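Local coordinates for HMG box-containing protein 1 (Homo sapiens, PDB 3QVE) that represses transcription by binding the promoters of target genes, with roles in regulating the cell cycle and the Wnt pathway, at residues 34-38 / 49-53. Numbering follows the deposited sequence.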
loop_
_atom_site.group_PDB
_atom_site.type_symbol
_atom_site.label_atom_id
_atom_site.label_comp_id
_atom_site.label_asym_id
_atom_site.label_seq_id
_atom_site.Cartn_x
_atom_site.Cartn_y
_atom_site.Cartn_z
ATOM N N PHE A 34 8.824 4.134 10.118
ATOM C CA PHE A 34 9.388 2.896 9.583
ATOM C C PHE A 34 10.500 3.145 8.575
ATOM O O PHE A 34 11.574 2.561 8.676
ATOM C CB PHE A 34 8.277 2.039 8.951
ATOM C CG PHE A 34 8.786 0.810 8.248
ATOM C CD1 PHE A 34 9.123 -0.316 8.966
ATOM C CD2 PHE A 34 8.959 0.799 6.873
ATOM C CE1 PHE A 34 9.595 -1.474 8.323
ATOM C CE2 PHE A 34 9.431 -0.328 6.220
ATOM C CZ PHE A 34 9.743 -1.472 6.949
ATOM N N ALA A 35 10.257 4.026 7.609
ATOM C CA ALA A 35 11.207 4.255 6.532
ATOM C C ALA A 35 12.485 4.884 7.120
ATOM O O ALA A 35 13.582 4.618 6.632
ATOM C CB ALA A 35 10.598 5.161 5.448
ATOM N N ARG A 36 12.343 5.736 8.129
ATOM C CA ARG A 36 13.518 6.329 8.775
ATOM C C ARG A 36 14.300 5.242 9.529
ATOM O O ARG A 36 15.510 5.210 9.421
ATOM C CB ARG A 36 13.189 7.486 9.719
ATOM C CG ARG A 36 14.354 7.868 10.695
ATOM N N ALA A 37 13.604 4.357 10.246
ATOM C CA ALA A 37 14.231 3.250 10.977
ATOM C C ALA A 37 14.950 2.243 10.057
ATOM O O ALA A 37 15.969 1.680 10.458
ATOM C CB ALA A 37 13.209 2.534 11.892
ATOM N N GLU A 38 14.430 2.017 8.850
ATOM C CA GLU A 38 15.123 1.228 7.820
ATOM C C GLU A 38 16.305 2.029 7.259
ATOM O O GLU A 38 16.438 3.215 7.533
ATOM C CB GLU A 38 14.158 0.858 6.688
ATOM C CG GLU A 38 13.030 -0.063 7.125
ATOM C CD GLU A 38 13.359 -1.538 6.993
ATOM O OE1 GLU A 38 13.720 -1.958 5.877
ATOM O OE2 GLU A 38 13.233 -2.283 7.986
ATOM N N GLY A 49 17.828 -2.556 8.556
ATOM C CA GLY A 49 17.187 -2.834 7.269
ATOM C C GLY A 49 16.496 -4.190 7.197
ATOM O O GLY A 49 16.588 -4.882 6.177
ATOM N N ILE A 50 15.776 -4.537 8.269
ATOM C CA ILE A 50 15.042 -5.817 8.419
ATOM C C ILE A 50 14.113 -6.238 7.234
ATOM O O ILE A 50 13.890 -7.439 7.018
ATOM C CB ILE A 50 14.228 -5.818 9.779
ATOM C CG1 ILE A 50 15.174 -5.955 10.993
ATOM C CG2 ILE A 50 13.121 -6.906 9.819
ATOM C CD1 ILE A 50 15.310 -4.698 11.850
ATOM N N HIS A 51 13.592 -5.275 6.469
ATOM C CA HIS A 51 12.628 -5.563 5.403
ATOM C C HIS A 51 13.080 -5.132 3.987
ATOM O O HIS A 51 12.257 -4.779 3.135
ATOM C CB HIS A 51 11.293 -4.912 5.771
ATOM C CG HIS A 51 10.588 -5.574 6.914
ATOM N ND1 HIS A 51 10.586 -5.062 8.193
ATOM C CD2 HIS A 51 9.859 -6.713 6.966
ATOM C CE1 HIS A 51 9.879 -5.853 8.981
ATOM N NE2 HIS A 51 9.420 -6.859 8.256
ATOM N N LYS A 52 14.386 -5.166 3.737
ATOM C CA LYS A 52 14.906 -4.805 2.423
ATOM C C LYS A 52 14.329 -5.772 1.393
ATOM O O LYS A 52 14.422 -6.996 1.572
ATOM C CB LYS A 52 16.442 -4.859 2.368
ATOM C CG LYS A 52 17.020 -4.593 0.958
ATOM C CD LYS A 52 18.534 -4.831 0.861
ATOM C CE LYS A 52 19.033 -4.596 -0.566
ATOM N NZ LYS A 52 20.419 -5.100 -0.779
ATOM N N GLY A 53 13.730 -5.226 0.329
ATOM C CA GLY A 53 13.233 -6.055 -0.752
ATOM C C GLY A 53 11.837 -6.601 -0.478
ATOM O O GLY A 53 11.292 -7.303 -1.331
#
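A carboxylate set just past the end of a helix can reach the backbone of a turn that follows in sequence, and the AXH domain of HBP1 gives a compact example. Helix 31-37 gives way to a loop whose residues 40-48 are not modelled; where the chain becomes visible again, Gly-49 to Lys-52 form a type I beta turn, with Lys-52 N hydrogen-bonded to Gly-49 O at 3.3 Å. Glu-38 is the first residue to leave helical geometry, yet its N-H still donates to Phe-34 O (Glu-38 N to Phe-34 O 2.9 Å), so its position is tied to the last helical turn. From there its CA-to-CB bond points sideways, but the end of the side chain comes nearer: the carboxylate ends beside the backbone of the turn, where His-51 N is its hydrogen-bond donor. His-51 N offers one proton to both oxygens, lying 3.4 Å from Glu-38 OE1 and 3.4 Å from Glu-38 OE2, a bifurcated arrangement in which each bond is weak.

The CA-to-CB bond of His-51 points toward 34-38. Its ring meets that of Phe-34 obliquely, centroids 5.7 Å apart and planes at 52°. Phe-20 stacks on His-51 and also meets Phe-34, while Trp-9 packs edge-to-face with Phe-34; the weak hydrogen-bond pair at the surface thus adjoins an aromatic cluster linking helix and turn to strand 17-20. Where the two rings come closest, His-51 ND1 lies 3.7 Å from Phe-34 CE1, near the plane of the phenylalanine ring and at its edge.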